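Side-chain contacts in formimidoylglutamase (PDB 3M1R), which hydrolyses N-formimidoyl-L-glutamate to L-glutamate and formamide in histidine degradation, using two manganese ions per subunit: residues 195-198 with 199-202; 213-216 with 217-221. All coordinates share one frame; numbering follows the deposited sequence.

Contact 1: residues 195-198 with 199-202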
# COMPACT_ATOMS: atom_id res chain seq x y z
N SER D 195 20.59 -10.45 -17.40
CA SER D 195 19.19 -10.82 -17.64
C SER D 195 19.02 -12.10 -18.49
O SER D 195 17.89 -12.49 -18.79
CB SER D 195 18.44 -9.65 -18.31
OG SER D 195 18.47 -8.50 -17.49
N ASN D 196 20.12 -12.74 -18.86
CA ASN D 196 20.07 -13.85 -19.82
C ASN D 196 20.97 -15.03 -19.50
O ASN D 196 21.89 -14.93 -18.68
CB ASN D 196 20.38 -13.34 -21.23
CG ASN D 196 19.35 -12.39 -21.72
OD1 ASN D 196 18.24 -12.79 -22.07
ND2 ASN D 196 19.68 -11.10 -21.73
N SER D 197 20.71 -16.16 -20.17
CA SER D 197 21.48 -17.39 -19.97
C SER D 197 22.45 -17.64 -21.12
O SER D 197 22.19 -17.24 -22.26
CB SER D 197 20.54 -18.58 -19.87
OG SER D 197 19.64 -18.41 -18.78
N GLN D 198 23.55 -18.32 -20.81
CA GLN D 198 24.59 -18.60 -21.79
C GLN D 198 24.03 -19.37 -22.98
O GLN D 198 24.33 -19.06 -24.13
CB GLN D 198 25.72 -19.39 -21.13
CG GLN D 198 26.92 -19.64 -22.04
CD GLN D 198 28.15 -20.09 -21.26
OE1 GLN D 198 28.05 -20.88 -20.32
NE2 GLN D 198 29.31 -19.57 -21.64
N ALA D 199 23.22 -20.38 -22.67
CA ALA D 199 22.62 -21.24 -23.68
C ALA D 199 21.72 -20.46 -24.64
O ALA D 199 21.77 -20.64 -25.85
CB ALA D 199 21.82 -22.35 -23.01
N TYR D 200 20.89 -19.60 -24.07
CA TYR D 200 19.92 -18.87 -24.86
C TYR D 200 20.57 -17.81 -25.73
O TYR D 200 20.12 -17.56 -26.85
CB TYR D 200 18.85 -18.27 -23.95
CG TYR D 200 18.01 -19.34 -23.29
CD1 TYR D 200 17.92 -20.61 -23.84
CD2 TYR D 200 17.29 -19.07 -22.13
CE1 TYR D 200 17.14 -21.59 -23.25
CE2 TYR D 200 16.51 -20.05 -21.53
CZ TYR D 200 16.44 -21.30 -22.10
OH TYR D 200 15.67 -22.28 -21.51
N GLU D 201 21.64 -17.20 -25.23
CA GLU D 201 22.43 -16.28 -26.03
C GLU D 201 23.03 -17.05 -27.18
O GLU D 201 23.03 -16.58 -28.32
CB GLU D 201 23.53 -15.64 -25.19
CG GLU D 201 24.40 -14.66 -25.94
CD GLU D 201 25.67 -14.33 -25.17
OE1 GLU D 201 25.77 -13.21 -24.62
OE2 GLU D 201 26.57 -15.19 -25.11
N ALA D 202 23.55 -18.25 -26.89
CA ALA D 202 24.11 -19.08 -27.95
C ALA D 202 23.05 -19.42 -28.99
O ALA D 202 23.32 -19.42 -30.19
CB ALA D 202 24.73 -20.37 -27.37
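The first turn of helix 198-206 opens here with Ser197 as its N-cap residue, and across that turn the serine side chain meets Tyr200. Ser197 CB lies 4.0 Å from Tyr200 CD2, approaching the ring obliquely, and OG follows at 4.1 Å from the same CD2. The Ser197 side chain makes no capping bond; its carbonyl takes the first i to i+4 bond of the helix, with Glu201 N donating to Ser197 O at 3.0 Å. One residue further along, Ala202 N reaches Gln198 O, also at 3.0 Å, and continues the same pattern into the body of the helix. The methyl group of Ala202 sits beside that acceptor as well, CB to Gln198 O being 3.5 Å.

In the arginase-family alpha/beta fold this helix follows the loop leaving the C-terminal end of strand 186-191 in the parallel sheet. The same loop is tied to the metal-binding segment, because Asn196 OD1 accepts from His156 N while its ND2 donates to Ala154 O. Tyr200 CG is anti to its carbonyl carbon (chi1 -67°), which turns the ring back toward Ser197. At the far end of this ring the hydroxyl meets Asn160 N and Asp19 of the second subunit, two partners for one buried phenol and a probable restraint on its position.

Glu201 CB lies beside the first-turn carbonyls, 3.6 Å from Ser197 O. Beyond CG its chain is extended, and OE2 is hydrogen-bonded to Tyr74 OH of the second subunit, so that the turn becomes part of the interface.

Contact 2: residues 213-216 with 217-221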
# COMPACT_ATOMS: atom_id res chain seq x y z
N THR D 213 23.06 -5.06 -27.15
CA THR D 213 23.01 -4.96 -25.70
C THR D 213 22.80 -3.52 -25.24
O THR D 213 22.89 -2.57 -26.03
CB THR D 213 24.28 -5.51 -25.05
OG1 THR D 213 25.39 -4.67 -25.37
CG2 THR D 213 24.56 -6.92 -25.56
N MSE D 214 22.48 -3.37 -23.96
CA MSE D 214 22.37 -2.08 -23.32
C MSE D 214 23.73 -1.40 -23.36
O MSE D 214 23.82 -0.18 -23.45
CB MSE D 214 21.94 -2.26 -21.85
CG MSE D 214 20.44 -2.46 -21.67
SE MSE D 214 19.34 -1.02 -22.44
CE MSE D 214 20.24 0.52 -21.65
N ASP D 215 24.79 -2.21 -23.31
CA ASP D 215 26.15 -1.69 -23.30
C ASP D 215 26.43 -1.01 -24.63
O ASP D 215 26.94 0.12 -24.68
CB ASP D 215 27.16 -2.82 -23.06
CG ASP D 215 28.33 -2.39 -22.16
OD1 ASP D 215 28.21 -2.55 -20.92
OD2 ASP D 215 29.37 -1.92 -22.68
N MSE D 216 26.09 -1.70 -25.72
CA MSE D 216 26.29 -1.18 -27.07
C MSE D 216 25.44 0.06 -27.30
O MSE D 216 25.91 1.05 -27.86
CB MSE D 216 25.94 -2.24 -28.11
CG MSE D 216 26.91 -3.43 -28.16
SE MSE D 216 26.13 -5.02 -28.97
CE MSE D 216 25.69 -4.26 -30.72
N ILE D 217 24.19 -0.00 -26.84
CA ILE D 217 23.23 1.08 -27.02
C ILE D 217 23.71 2.32 -26.26
O ILE D 217 23.54 3.43 -26.72
CB ILE D 217 21.83 0.65 -26.54
CG1 ILE D 217 21.23 -0.34 -27.52
CG2 ILE D 217 20.90 1.83 -26.37
CD1 ILE D 217 20.03 -1.08 -26.98
N ARG D 218 24.32 2.11 -25.11
CA ARG D 218 24.77 3.23 -24.29
C ARG D 218 25.98 3.94 -24.87
O ARG D 218 26.10 5.16 -24.74
CB ARG D 218 25.04 2.77 -22.86
CG ARG D 218 23.78 2.61 -22.03
CD ARG D 218 23.37 3.92 -21.37
NE ARG D 218 22.01 3.87 -20.84
CZ ARG D 218 20.93 4.20 -21.55
NH1 ARG D 218 21.07 4.59 -22.81
NH2 ARG D 218 19.73 4.13 -21.01
N GLU D 219 26.88 3.20 -25.50
CA GLU D 219 28.02 3.86 -26.11
C GLU D 219 27.68 4.44 -27.48
O GLU D 219 28.18 5.50 -27.84
CB GLU D 219 29.24 2.94 -26.18
CG GLU D 219 28.98 1.56 -26.74
CD GLU D 219 30.23 0.70 -26.73
OE1 GLU D 219 30.94 0.69 -27.77
OE2 GLU D 219 30.51 0.03 -25.70
N LYS D 220 26.83 3.75 -28.23
CA LYS D 220 26.52 4.15 -29.61
C LYS D 220 25.26 5.02 -29.68
O LYS D 220 25.12 5.84 -30.59
CB LYS D 220 26.38 2.90 -30.49
CG LYS D 220 26.05 3.16 -31.95
CD LYS D 220 27.31 3.28 -32.81
CE LYS D 220 28.03 1.95 -32.96
NZ LYS D 220 27.22 0.95 -33.71
N GLY D 221 24.36 4.86 -28.71
CA GLY D 221 23.11 5.60 -28.71
C GLY D 221 22.00 4.80 -29.38
O GLY D 221 22.22 4.17 -30.41
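Backbone bonds from Ile217, Arg218, Glu219 and Lys220 back to the carbonyls of residues 213 to 216 make this a short alpha-helix, the Lys220 N to Met216 O bond measuring 2.9 Å. Thr213 caps its start: OG1 accepts from Met216 N at 3.1 Å in a nearly straight bond. At the other end Gly221 leaves the helix with positive phi, and its N donates to Ile217 O before helix 222-234 begins.

Selenomethionine Met214 and Arg218 run side by side and point the same way. Bends at chi2 and chi3 curl the Met214 chain so that its methyl CE comes over one face of the guanidinium, 3.6 Å above the plane and displaced toward the rim; CE is 3.7 Å from Arg218 NH2. Arg218 NH1 also forms a salt bridge with Glu269, which joins this helix to helix 267-278. Ile217 lies back along the capped end, its CG1 3.2 Å from Thr213 O, and its side chain also touches Leu222.

On another side of the helix Asp215 and Glu219 bring their carboxylates together, OD2 to OE2 3.8 Å, with the planes 58° apart. Glu219 CG occupies the crowded position between backbone N and carbonyl carbon (chi1 49°), which brings it 3.2 Å from Asp215 O. A further acid, Glu77 of the second subunit, stands close to Asp215 OD1. With an acid near each of its oxygens, Asp215 may have a raised proton affinity, or one of its neighbours may, whereas on the Met214 side the positive charge of Arg218 is probably offset by Glu269.

Strand 210-213, at the edge of the parallel sheet within this chain, lies between the two helices in sequence: contact 1 begins the helix before it, and contact 2 spans the whole of the short one after, with its cap and exit. Their centres are 18 Å apart, and the nearest atoms stay about 6 Å from each other without touching. Both are partly buried, but contact 2 has four exposed residues and contact 1 none. Contact 1 has an N-cap serine without a side-chain capping bond and sends several polar groups into the subunit interface; contact 2 is capped by threonine, and its Arg218 and Lys220 pair with acids outside the contact in their own chain, with Asp215 near a like-charged Glu77 of the second subunit.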